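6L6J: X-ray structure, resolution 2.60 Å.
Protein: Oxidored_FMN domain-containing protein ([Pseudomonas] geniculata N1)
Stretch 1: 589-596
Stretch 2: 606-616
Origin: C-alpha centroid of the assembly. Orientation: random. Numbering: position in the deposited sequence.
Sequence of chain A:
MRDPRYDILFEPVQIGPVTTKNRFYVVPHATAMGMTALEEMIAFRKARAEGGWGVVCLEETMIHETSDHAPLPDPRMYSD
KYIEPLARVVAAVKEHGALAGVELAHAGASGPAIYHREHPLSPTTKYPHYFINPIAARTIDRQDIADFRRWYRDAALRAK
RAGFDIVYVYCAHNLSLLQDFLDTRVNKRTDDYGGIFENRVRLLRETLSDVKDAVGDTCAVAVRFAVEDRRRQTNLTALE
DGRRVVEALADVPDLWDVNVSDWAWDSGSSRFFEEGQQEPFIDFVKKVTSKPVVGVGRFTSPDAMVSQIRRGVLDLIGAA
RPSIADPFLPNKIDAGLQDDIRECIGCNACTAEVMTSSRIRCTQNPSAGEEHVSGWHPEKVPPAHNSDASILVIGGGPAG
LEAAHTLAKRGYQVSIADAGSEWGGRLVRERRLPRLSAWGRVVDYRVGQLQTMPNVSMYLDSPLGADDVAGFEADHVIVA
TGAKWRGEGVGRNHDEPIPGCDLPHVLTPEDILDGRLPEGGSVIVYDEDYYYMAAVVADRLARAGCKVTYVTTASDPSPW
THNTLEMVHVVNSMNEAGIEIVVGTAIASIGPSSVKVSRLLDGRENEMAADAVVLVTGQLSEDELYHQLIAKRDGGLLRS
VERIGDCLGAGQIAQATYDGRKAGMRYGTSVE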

# COMPACT_ATOMS: atom_id res chain seq x y z
N SER A 589 -4.54 -9.32 35.37
CA SER A 589 -3.70 -10.38 36.02
C SER A 589 -3.87 -11.71 35.27
O SER A 589 -4.94 -11.91 34.66
N ILE A 590 -2.85 -12.57 35.36
CA ILE A 590 -2.84 -13.92 34.71
C ILE A 590 -2.68 -14.97 35.81
O ILE A 590 -1.62 -14.98 36.43
N GLY A 591 -3.69 -15.83 35.99
CA GLY A 591 -3.63 -17.03 36.86
C GLY A 591 -3.23 -18.30 36.11
O GLY A 591 -3.07 -18.31 34.89
N PRO A 592 -3.08 -19.44 36.83
CA PRO A 592 -2.59 -20.70 36.23
C PRO A 592 -3.39 -21.23 35.04
O PRO A 592 -2.83 -21.96 34.23
N SER A 593 -4.69 -20.92 34.98
CA SER A 593 -5.62 -21.48 33.97
C SER A 593 -6.75 -20.48 33.64
O SER A 593 -7.77 -20.89 33.05
N SER A 594 -6.58 -19.21 34.00
CA SER A 594 -7.51 -18.11 33.60
C SER A 594 -6.80 -16.76 33.69
O SER A 594 -5.78 -16.66 34.40
N VAL A 595 -7.33 -15.76 33.00
CA VAL A 595 -6.91 -14.34 33.18
C VAL A 595 -8.10 -13.56 33.73
O VAL A 595 -9.25 -13.85 33.31
N LYS A 596 -7.83 -12.64 34.67
CA LYS A 596 -8.77 -11.57 35.07
C LYS A 596 -8.59 -10.42 34.07
O LYS A 596 -7.42 -10.07 33.77
N ASN A 606 -14.13 -9.64 34.75
CA ASN A 606 -14.46 -10.95 34.13
C ASN A 606 -13.29 -11.91 34.34
O ASN A 606 -12.15 -11.44 34.40
N GLU A 607 -13.58 -13.21 34.42
CA GLU A 607 -12.55 -14.28 34.30
C GLU A 607 -12.76 -15.01 32.96
O GLU A 607 -13.92 -15.36 32.64
N MET A 608 -11.68 -15.18 32.21
CA MET A 608 -11.62 -15.99 30.98
C MET A 608 -10.71 -17.19 31.25
O MET A 608 -9.57 -16.99 31.70
N ALA A 609 -11.20 -18.39 30.98
CA ALA A 609 -10.39 -19.62 30.98
C ALA A 609 -9.32 -19.46 29.89
O ALA A 609 -9.60 -18.82 28.86
N ALA A 610 -8.11 -19.95 30.14
CA ALA A 610 -6.98 -19.82 29.21
C ALA A 610 -5.87 -20.79 29.61
O ALA A 610 -5.18 -20.52 30.60
N ASP A 611 -5.70 -21.87 28.85
CA ASP A 611 -4.65 -22.88 29.12
C ASP A 611 -3.31 -22.27 28.71
O ASP A 611 -2.30 -22.54 29.39
N ALA A 612 -3.29 -21.44 27.66
CA ALA A 612 -2.12 -20.63 27.26
C ALA A 612 -2.52 -19.16 27.10
O ALA A 612 -3.76 -18.84 27.10
N VAL A 613 -1.50 -18.29 27.01
CA VAL A 613 -1.64 -16.81 26.91
C VAL A 613 -0.49 -16.30 26.05
O VAL A 613 0.67 -16.57 26.45
N VAL A 614 -0.77 -15.62 24.94
CA VAL A 614 0.32 -14.96 24.16
C VAL A 614 0.19 -13.45 24.38
O VAL A 614 -0.87 -12.88 24.03
N LEU A 615 1.22 -12.86 25.00
CA LEU A 615 1.37 -11.39 25.15
C LEU A 615 2.08 -10.81 23.92
O LEU A 615 3.25 -11.14 23.68
N VAL A 616 1.37 -9.99 23.15
CA VAL A 616 1.89 -9.22 21.97
C VAL A 616 1.77 -7.73 22.30
O VAL A 616 0.71 -7.14 21.98

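Two antiparallel strands, 594-596 and 606-609, pair edge to edge through their backbones, with an apolar cluster on the side of Val-595 and a polar group on the side of Lys-596. Val-595 and Met-608 form the hydrogen-bonded pair: Val-595 N donates to Met-608 O (2.9 Å) and Met-608 N to Val-595 O (3.0 Å). One step beyond Ala-609, Ala-610 N donates to Ser-593 O (3.1 Å), so the backbone hydrogen bonding continues past strand 606-609 to Ala-610. Paired residues share a face and side chains alternate along each strand, so Val-595 and Met-608 lie on one face and Lys-596 and Glu-607 on the other. On the first, Val-595 (chi1 m) sets CG2 4.2 Å from Met-608 CB and CG1 3.8 Å from Val-613 CG2; the same CG1 lies 4.4 Å from Ala-610 CB. Met-608 (m, t, t) meets the valine near its base, while the end of its side chain leads away. Ile-590 (m, t) points toward the second stretch and extends the apolar patch: its CD1 is 3.9 Å from CG1 of Val-613 (t), which points back toward it, and 4.2 Å from CD2 of Leu-615 (m, t). On the polar face, Ser-594 (p) donates from OG to Glu-607 OE1 at 2.3 Å, a very short hydrogen bond. Glu-607 has chi1 at -93°, between wells, and the end of its side chain comes nearer to the first stretch. Glu-607 CG packs 3.9 Å from Lys-596 CG, an aliphatic contact between two charged residues; Lys-596 (m, t, t, p) keeps NZ 4.3 Å from Glu-607 OE2, beyond a salt bridge. Water 1 links the backbones of the two stretches, lying 2.9 Å from Gly-591 O and 3.1 Å from Ala-610 O.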

# COMPACT_ATOMS: atom_id res chain seq x y z
CB SER A 589 -4.06 -10.50 37.50
OG SER A 589 -5.18 -11.37 37.70
CB ILE A 590 -1.72 -14.03 33.66
CG1 ILE A 590 -1.90 -13.00 32.53
CG2 ILE A 590 -1.66 -15.44 33.10
CD1 ILE A 590 -0.70 -12.86 31.61
CB PRO A 592 -2.72 -21.73 37.37
CG PRO A 592 -2.74 -20.92 38.64
CD PRO A 592 -3.36 -19.58 38.26
CB SER A 593 -6.19 -22.78 34.47
OG SER A 593 -7.20 -22.54 35.46
CB SER A 594 -8.78 -18.14 34.42
OG SER A 594 -8.51 -17.86 35.79
CB VAL A 595 -6.38 -13.72 31.87
CG1 VAL A 595 -5.38 -14.64 31.18
CG2 VAL A 595 -7.50 -13.35 30.92
CB LYS A 596 -8.53 -11.12 36.51
CG LYS A 596 -9.03 -12.09 37.58
CD LYS A 596 -9.00 -11.51 38.99
CE LYS A 596 -9.22 -12.56 40.08
NZ LYS A 596 -8.03 -13.42 40.30
CB ASN A 606 -14.71 -10.78 32.63
CG ASN A 606 -16.19 -10.72 32.32
OD1 ASN A 606 -16.77 -9.63 32.25
ND2 ASN A 606 -16.79 -11.89 32.19
CB GLU A 607 -12.58 -15.21 35.51
CG GLU A 607 -11.62 -14.81 36.62
CD GLU A 607 -10.98 -15.97 37.38
OE1 GLU A 607 -10.41 -16.86 36.71
OE2 GLU A 607 -11.06 -16.00 38.63
CB MET A 608 -11.05 -15.20 29.80
CG MET A 608 -11.84 -13.94 29.46
SD MET A 608 -11.28 -13.12 27.93
CE MET A 608 -12.64 -11.97 27.76
CB ALA A 609 -11.28 -20.82 30.78
CB ALA A 610 -6.51 -18.38 29.20
CB ASP A 611 -5.01 -24.20 28.44
CG ASP A 611 -6.27 -24.82 29.04
OD1 ASP A 611 -6.33 -24.91 30.31
OD2 ASP A 611 -7.18 -25.18 28.25
CB ALA A 612 -1.52 -21.18 25.99
CB VAL A 613 -1.60 -16.15 28.30
CG1 VAL A 613 -1.51 -14.63 28.22
CG2 VAL A 613 -2.78 -16.58 29.17
CB VAL A 614 0.36 -15.36 22.67
CG1 VAL A 614 1.70 -15.00 22.05
CG2 VAL A 614 0.08 -16.84 22.46
CB LEU A 615 2.14 -11.11 26.45
CG LEU A 615 1.47 -11.60 27.74
CD1 LEU A 615 2.37 -11.39 28.94
CD2 LEU A 615 0.14 -10.90 27.98
CB VAL A 616 1.16 -9.59 20.66
CG1 VAL A 616 2.02 -9.29 19.45
CG2 VAL A 616 0.70 -11.04 20.63
O HOH W 1 -4.00 -18.16 32.16